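Local coordinates for protein 3-hydroxyacyl-CoA dehydrogenase type-2 (Mycobacterium avium, PDB 3PPI) that probably catalyses the NAD-dependent oxidation of 3-hydroxyacyl-CoA substrates, as a member of the short-chain dehydrogenase/reductase family, at residues I95-A107 / S154-A168. Sequence-based numbering, arbitrary orientation. Where two conformers were deposited one is given.
Sequences IEAANQLGRLRYA and SIAAAEPRENGERGA
Tyr-106 and Ala-168 form a parallel bridge in which Ala-168 N donates to Arg-105 O (3.0 Å) and Ala-107 N makes a weak bond back to Ala-168 O. Beside this bridge the extended side chain of Arg-105 runs into the loop that leads into strand 167-172. Arg-105 NH1 and NH2 both grip Glu-159 O, each at 2.8 Å and close to the guanidinium plane, while NH1 also reaches Arg-166 O (2.9 Å), tying both arms of the loop to one group. The guanidinium of Arg-161 stacks flat on one face of that of Arg-105, centres 4.0 Å apart and planes 11° apart; Arg-161 NH2 is hydrogen-bonded to Gln-27 O. Ala-158 CB covers the opposite face. Strands 103-109 and 167-172, the fourth and fifth of the Rossmann-type sheet, are joined through helix 130-156, whose C-terminal end packs here. Ile-155 CD1 rests 3.5 Å from Arg-105 O, and Ser-154 CB faces Ile-95 and Leu-104. Bent at chi2 (39°), Arg-103 brings NH2 to Ser-154 O (2.7 Å), on the face of that carbonyl away from Ala-157 N. Weak bonds from Arg-103 NH1 and Asn-99 ND2 converge on Ser-154 OG, and Asn-99 OD1 takes Leu-104 N at 2.9 Å.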
ATOM      1  N   ILE A  95       3.737  -0.567  34.419  1.00 28.67           N
ATOM      2  CA  ILE A  95       3.858   0.885  34.334  1.00 28.82           C
ATOM      3  C   ILE A  95       4.375   1.507  35.638  1.00 30.94           C
ATOM      4  O   ILE A  95       5.239   2.399  35.601  1.00 30.81           O
ATOM      5  CB  ILE A  95       2.520   1.524  33.912  1.00 28.13           C
ATOM      6  CG1 ILE A  95       2.232   1.165  32.458  1.00 26.86           C
ATOM      7  CG2 ILE A  95       2.546   3.031  34.070  1.00 27.63           C
ATOM      8  CD1 ILE A  95       0.839   1.571  31.966  1.00 25.98           C
ATOM      9  N   GLU A  96       3.873   1.033  36.781  1.00 32.68           N
ATOM     10  CA  GLU A  96       4.337   1.535  38.074  0.50 34.42           C
ATOM     11  C   GLU A  96       5.813   1.185  38.285  1.00 34.60           C
ATOM     12  O   GLU A  96       6.575   2.000  38.786  1.00 35.83           O
ATOM     13  CB  GLU A  96       3.480   0.985  39.224  0.50 35.78           C
ATOM     14  CG  GLU A  96       2.019   1.466  39.217  0.50 37.35           C
ATOM     15  CD  GLU A  96       1.868   2.958  39.512  0.50 39.81           C
ATOM     16  OE1 GLU A  96       2.269   3.395  40.610  0.50 43.93           O
ATOM     17  OE2 GLU A  96       1.326   3.693  38.656  0.50 40.31           O
ATOM     18  N   ALA A  97       6.215  -0.022  37.891  1.00 33.73           N
ATOM     19  CA  ALA A  97       7.619  -0.431  37.984  1.00 33.80           C
ATOM     20  C   ALA A  97       8.531   0.451  37.104  1.00 33.12           C
ATOM     21  O   ALA A  97       9.557   0.946  37.565  1.00 33.75           O
ATOM     22  CB  ALA A  97       7.773  -1.892  37.621  1.00 33.38           C
ATOM     23  N   ALA A  98       8.141   0.670  35.850  1.00 31.58           N
ATOM     24  CA  ALA A  98       8.889   1.554  34.949  1.00 30.84           C
ATOM     25  C   ALA A  98       9.079   2.958  35.513  1.00 31.50           C
ATOM     26  O   ALA A  98      10.145   3.559  35.352  1.00 31.32           O
ATOM     27  CB  ALA A  98       8.196   1.635  33.579  1.00 29.20           C
ATOM     28  N   ASN A  99       8.047   3.479  36.174  1.00 32.22           N
ATOM     29  CA  ASN A  99       8.094   4.830  36.734  1.00 33.45           C
ATOM     30  C   ASN A  99       8.933   4.942  38.028  1.00 35.39           C
ATOM     31  O   ASN A  99       9.124   6.041  38.544  1.00 35.97           O
ATOM     32  CB  ASN A  99       6.676   5.405  36.914  1.00 33.44           C
ATOM     33  CG  ASN A  99       6.131   6.027  35.633  1.00 32.64           C
ATOM     34  OD1 ASN A  99       6.798   6.847  35.000  1.00 31.07           O
ATOM     35  ND2 ASN A  99       4.914   5.646  35.249  1.00 34.51           N
ATOM     36  N   GLN A 100       9.424   3.809  38.532  1.00 36.09           N
ATOM     37  CA  GLN A 100      10.448   3.792  39.584  1.00 38.13           C
ATOM     38  C   GLN A 100      11.851   3.804  38.979  1.00 37.22           C
ATOM     39  O   GLN A 100      12.822   4.037  39.679  1.00 37.61           O
ATOM     40  CB  GLN A 100      10.319   2.544  40.460  1.00 39.27           C
ATOM     41  CG  GLN A 100       8.930   2.321  41.054  1.00 42.88           C
ATOM     42  CD  GLN A 100       8.668   3.177  42.255  1.00 49.05           C
ATOM     43  OE1 GLN A 100       9.293   4.231  42.443  1.00 52.09           O
ATOM     44  NE2 GLN A 100       7.747   2.723  43.105  1.00 53.65           N
ATOM     45  N   LEU A 101      11.952   3.534  37.682  1.00 35.69           N
ATOM     46  CA  LEU A 101      13.244   3.474  37.007  1.00 35.55           C
ATOM     47  C   LEU A 101      13.559   4.757  36.240  1.00 35.77           C
ATOM     48  O   LEU A 101      14.566   4.816  35.553  1.00 36.36           O
ATOM     49  CB  LEU A 101      13.286   2.282  36.039  1.00 34.03           C
ATOM     50  CG  LEU A 101      13.360   0.885  36.660  1.00 33.96           C
ATOM     51  CD1 LEU A 101      13.363  -0.183  35.565  1.00 31.74           C
ATOM     52  CD2 LEU A 101      14.591   0.745  37.549  1.00 36.26           C
ATOM     53  N   GLY A 102      12.696   5.762  36.346  1.00 35.82           N
ATOM     54  CA  GLY A 102      12.803   6.987  35.549  1.00 35.10           C
ATOM     55  C   GLY A 102      11.395   7.391  35.168  1.00 34.28           C
ATOM     56  O   GLY A 102      10.449   6.810  35.679  1.00 34.87           O
ATOM     57  N   ARG A 103      11.236   8.381  34.290  1.00 32.89           N
ATOM     58  CA  ARG A 103       9.905   8.716  33.814  1.00 31.91           C
ATOM     59  C   ARG A 103       9.611   7.857  32.577  1.00 29.35           C
ATOM     60  O   ARG A 103      10.371   7.858  31.617  1.00 27.76           O
ATOM     61  CB  ARG A 103       9.744  10.222  33.503  1.00 32.59           C
ATOM     62  CG  ARG A 103       8.268  10.656  33.169  1.00 34.53           C
ATOM     63  CD  ARG A 103       7.276   9.898  34.085  1.00 39.20           C
ATOM     64  NE  ARG A 103       5.884  10.357  34.154  1.00 40.19           N
ATOM     65  CZ  ARG A 103       4.844   9.798  33.523  1.00 41.89           C
ATOM     66  NH1 ARG A 103       4.997   8.765  32.683  1.00 38.95           N
ATOM     67  NH2 ARG A 103       3.621  10.302  33.718  1.00 43.35           N
ATOM     68  N   LEU A 104       8.519   7.100  32.627  1.00 27.91           N
ATOM     69  CA  LEU A 104       8.127   6.261  31.502  1.00 25.92           C
ATOM     70  C   LEU A 104       7.856   7.149  30.309  1.00 24.77           C
ATOM     71  O   LEU A 104       6.963   7.998  30.360  1.00 25.22           O
ATOM     72  CB  LEU A 104       6.873   5.450  31.842  1.00 25.59           C
ATOM     73  CG  LEU A 104       6.304   4.566  30.732  1.00 23.10           C
ATOM     74  CD1 LEU A 104       7.342   3.568  30.221  1.00 20.77           C
ATOM     75  CD2 LEU A 104       5.071   3.847  31.260  1.00 20.88           C
ATOM     76  N   ARG A 105       8.627   6.965  29.242  1.00 23.51           N
ATOM     77  CA  ARG A 105       8.384   7.718  28.021  1.00 23.15           C
ATOM     78  C   ARG A 105       8.246   6.854  26.762  1.00 21.63           C
ATOM     79  O   ARG A 105       7.813   7.357  25.737  1.00 20.87           O
ATOM     80  CB  ARG A 105       9.476   8.764  27.832  1.00 23.52           C
ATOM     81  CG  ARG A 105       9.467   9.859  28.898  1.00 25.22           C
ATOM     82  CD  ARG A 105      10.459  10.983  28.521  1.00 26.98           C
ATOM     83  NE  ARG A 105      10.448  12.082  29.483  1.00 28.67           N
ATOM     84  CZ  ARG A 105       9.601  13.115  29.487  1.00 29.59           C
ATOM     85  NH1 ARG A 105       8.657  13.252  28.564  1.00 27.75           N
ATOM     86  NH2 ARG A 105       9.707  14.038  30.438  1.00 29.89           N
ATOM     87  N   TYR A 106       8.575   5.565  26.858  1.00 21.33           N
ATOM     88  CA  TYR A 106       8.700   4.694  25.699  1.00 20.47           C
ATOM     89  C   TYR A 106       8.199   3.282  25.955  1.00 20.50           C
ATOM     90  O   TYR A 106       8.345   2.758  27.047  1.00 21.37           O
ATOM     91  CB  TYR A 106      10.166   4.599  25.304  1.00 20.64           C
ATOM     92  CG  TYR A 106      10.822   5.934  25.061  1.00 19.95           C
ATOM     93  CD1 TYR A 106      10.544   6.649  23.914  1.00 19.55           C
ATOM     94  CD2 TYR A 106      11.698   6.489  25.988  1.00 21.25           C
ATOM     95  CE1 TYR A 106      11.128   7.870  23.669  1.00 21.54           C
ATOM     96  CE2 TYR A 106      12.292   7.721  25.760  1.00 22.46           C
ATOM     97  CZ  TYR A 106      11.998   8.406  24.589  1.00 22.38           C
ATOM     98  OH  TYR A 106      12.550   9.619  24.322  1.00 24.30           O
ATOM     99  N   ALA A 107       7.628   2.658  24.929  1.00 19.66           N
ATOM    100  CA  ALA A 107       7.312   1.238  24.991  1.00 19.19           C
ATOM    101  C   ALA A 107       7.563   0.616  23.625  1.00 18.54           C
ATOM    102  O   ALA A 107       7.356   1.261  22.594  1.00 18.07           O
ATOM    103  CB  ALA A 107       5.870   1.022  25.430  1.00 18.48           C
ATOM    104  N   SER A 154      -0.092   7.045  30.629  1.00 21.94           N
ATOM    105  CA  SER A 154       0.988   7.416  31.543  1.00 22.64           C
ATOM    106  C   SER A 154       1.938   8.449  30.923  1.00 22.26           C
ATOM    107  O   SER A 154       2.239   9.492  31.524  1.00 21.72           O
ATOM    108  CB  SER A 154       1.768   6.169  31.946  1.00 23.09           C
ATOM    109  OG  SER A 154       2.815   6.505  32.844  1.00 25.06           O
ATOM    110  N   ILE A 155       2.384   8.166  29.699  1.00 20.99           N
ATOM    111  CA  ILE A 155       3.299   9.047  28.981  1.00 21.13           C
ATOM    112  C   ILE A 155       2.654  10.416  28.739  1.00 21.80           C
ATOM    113  O   ILE A 155       3.314  11.444  28.849  1.00 22.46           O
ATOM    114  CB  ILE A 155       3.739   8.427  27.618  1.00 19.62           C
ATOM    115  CG1 ILE A 155       4.469   7.098  27.833  1.00 19.98           C
ATOM    116  CG2 ILE A 155       4.635   9.402  26.835  1.00 19.69           C
ATOM    117  CD1 ILE A 155       4.620   6.251  26.562  1.00 19.17           C
ATOM    118  N   ALA A 156       1.359  10.426  28.439  1.00 22.19           N
ATOM    119  CA  ALA A 156       0.630  11.677  28.199  1.00 23.42           C
ATOM    120  C   ALA A 156       0.632  12.613  29.417  1.00 25.58           C
ATOM    121  O   ALA A 156       0.520  13.826  29.257  1.00 25.80           O
ATOM    122  CB  ALA A 156      -0.805  11.382  27.764  1.00 22.50           C
ATOM    123  N   ALA A 157       0.780  12.053  30.617  1.00 27.40           N
ATOM    124  CA  ALA A 157       0.868  12.863  31.849  1.00 29.68           C
ATOM    125  C   ALA A 157       2.277  13.414  32.139  1.00 30.63           C
ATOM    126  O   ALA A 157       2.438  14.238  33.037  1.00 31.67           O
ATOM    127  CB  ALA A 157       0.344  12.063  33.061  1.00 29.96           C
ATOM    128  N   ALA A 158       3.283  12.990  31.373  1.00 30.60           N
ATOM    129  CA  ALA A 158       4.660  13.469  31.569  1.00 31.28           C
ATOM    130  C   ALA A 158       4.847  14.880  30.996  1.00 32.08           C
ATOM    131  O   ALA A 158       4.035  15.348  30.194  1.00 30.61           O
ATOM    132  CB  ALA A 158       5.642  12.527  30.916  1.00 30.29           C
ATOM    133  N   GLU A 159       5.916  15.557  31.411  1.00 32.94           N
ATOM    134  CA  GLU A 159       6.234  16.871  30.853  1.00 34.31           C
ATOM    135  C   GLU A 159       6.911  16.665  29.517  1.00 32.78           C
ATOM    136  O   GLU A 159       7.783  15.817  29.400  1.00 32.01           O
ATOM    137  CB  GLU A 159       7.152  17.695  31.784  1.00 36.03           C
ATOM    138  CG  GLU A 159       6.441  18.318  33.004  1.00 41.23           C
ATOM    139  CD  GLU A 159       5.322  19.292  32.606  1.00 47.11           C
ATOM    140  OE1 GLU A 159       5.506  20.064  31.631  1.00 49.76           O
ATOM    141  OE2 GLU A 159       4.254  19.277  33.263  1.00 51.29           O
ATOM    142  N   PRO A 160       6.507  17.436  28.499  1.00 32.68           N
ATOM    143  CA  PRO A 160       7.191  17.345  27.230  1.00 32.30           C
ATOM    144  C   PRO A 160       8.617  17.902  27.292  1.00 33.34           C
ATOM    145  O   PRO A 160       8.925  18.771  28.108  1.00 34.26           O
ATOM    146  CB  PRO A 160       6.309  18.181  26.293  1.00 32.01           C
ATOM    147  CG  PRO A 160       5.609  19.127  27.172  1.00 32.84           C
ATOM    148  CD  PRO A 160       5.441  18.455  28.487  1.00 33.25           C
ATOM    149  N   ARG A 161       9.475  17.373  26.433  1.00 33.48           N
ATOM    150  CA  ARG A 161      10.781  17.957  26.172  1.00 34.32           C
ATOM    151  C   ARG A 161      10.613  19.297  25.434  1.00 34.41           C
ATOM    152  O   ARG A 161       9.516  19.639  24.976  1.00 33.53           O
ATOM    153  CB  ARG A 161      11.628  16.986  25.340  1.00 33.78           C
ATOM    154  CG  ARG A 161      12.519  16.050  26.148  1.00 36.33           C
ATOM    155  CD  ARG A 161      11.777  15.311  27.230  1.00 38.99           C
ATOM    156  NE  ARG A 161      12.690  14.433  27.946  1.00 42.63           N
ATOM    157  CZ  ARG A 161      13.092  13.237  27.531  1.00 42.82           C
ATOM    158  NH1 ARG A 161      12.649  12.721  26.385  1.00 43.41           N
ATOM    159  NH2 ARG A 161      13.938  12.543  28.283  1.00 43.01           N
ATOM    160  N   GLU A 162      11.704  20.050  25.323  1.00 34.97           N
ATOM    161  CA  GLU A 162      11.685  21.346  24.637  1.00 35.25           C
ATOM    162  C   GLU A 162      11.085  21.240  23.222  1.00 34.08           C
ATOM    163  O   GLU A 162      10.367  22.130  22.784  1.00 34.54           O
ATOM    164  CB  GLU A 162      13.100  21.957  24.594  1.00 35.47           C
ATOM    165  N   ASN A 163      11.352  20.143  22.520  1.00 33.08           N
ATOM    166  CA  ASN A 163      10.774  19.935  21.181  1.00 32.10           C
ATOM    167  C   ASN A 163       9.287  19.531  21.156  1.00 30.94           C
ATOM    168  O   ASN A 163       8.774  19.221  20.085  1.00 31.18           O
ATOM    169  CB  ASN A 163      11.594  18.904  20.397  1.00 31.64           C
ATOM    170  CG  ASN A 163      11.449  17.478  20.955  1.00 32.28           C
ATOM    171  OD1 ASN A 163      10.705  17.229  21.912  1.00 32.35           O
ATOM    172  ND2 ASN A 163      12.190  16.553  20.377  1.00 32.62           N
ATOM    173  N   GLY A 164       8.616  19.507  22.311  1.00 30.09           N
ATOM    174  CA  GLY A 164       7.188  19.169  22.403  1.00 28.90           C
ATOM    175  C   GLY A 164       6.827  17.691  22.594  1.00 27.26           C
ATOM    176  O   GLY A 164       5.682  17.368  22.893  1.00 27.09           O
ATOM    177  N   GLU A 165       7.800  16.802  22.428  1.00 25.68           N
ATOM    178  CA  GLU A 165       7.576  15.360  22.486  1.00 24.48           C
ATOM    179  C   GLU A 165       7.603  14.831  23.930  1.00 24.46           C
ATOM    180  O   GLU A 165       8.580  15.063  24.666  1.00 24.98           O
ATOM    181  CB  GLU A 165       8.649  14.627  21.670  1.00 23.78           C
ATOM    182  CG  GLU A 165       8.393  13.123  21.520  1.00 24.40           C
ATOM    183  CD  GLU A 165       9.406  12.420  20.618  1.00 26.47           C
ATOM    184  OE1 GLU A 165       9.537  12.795  19.423  1.00 27.04           O
ATOM    185  OE2 GLU A 165      10.067  11.479  21.103  1.00 27.69           O
ATOM    186  N   ARG A 166       6.549  14.108  24.314  1.00 22.70           N
ATOM    187  CA  ARG A 166       6.511  13.409  25.605  1.00 22.85           C
ATOM    188  C   ARG A 166       7.096  11.996  25.531  1.00 21.56           C
ATOM    189  O   ARG A 166       7.642  11.503  26.517  1.00 22.74           O
ATOM    190  CB  ARG A 166       5.093  13.352  26.160  1.00 22.62           C
ATOM    191  CG  ARG A 166       4.548  14.698  26.632  1.00 23.46           C
ATOM    192  CD  ARG A 166       3.165  14.553  27.267  1.00 25.04           C
ATOM    193  NE  ARG A 166       2.697  15.826  27.809  1.00 28.07           N
ATOM    194  CZ  ARG A 166       2.202  16.827  27.085  1.00 29.60           C
ATOM    195  NH1 ARG A 166       2.070  16.730  25.769  1.00 29.66           N
ATOM    196  NH2 ARG A 166       1.833  17.947  27.682  1.00 31.80           N
ATOM    197  N   GLY A 167       6.979  11.346  24.377  1.00 20.21           N
ATOM    198  CA  GLY A 167       7.475   9.982  24.228  1.00 19.35           C
ATOM    199  C   GLY A 167       7.121   9.344  22.899  1.00 18.22           C
ATOM    200  O   GLY A 167       6.719  10.035  21.958  1.00 17.94           O
ATOM    201  N   ALA A 168       7.265   8.024  22.831  1.00 17.24           N
ATOM    202  CA  ALA A 168       7.071   7.286  21.588  1.00 17.06           C
ATOM    203  C   ALA A 168       6.806   5.817  21.838  1.00 16.91           C
ATOM    204  O   ALA A 168       7.341   5.231  22.787  1.00 17.96           O
ATOM    205  CB  ALA A 168       8.290   7.450  20.663  1.00 16.42           C
TER
HETATM  206  O   HOH W   1      10.557  11.292  23.530  1.00 39.75           O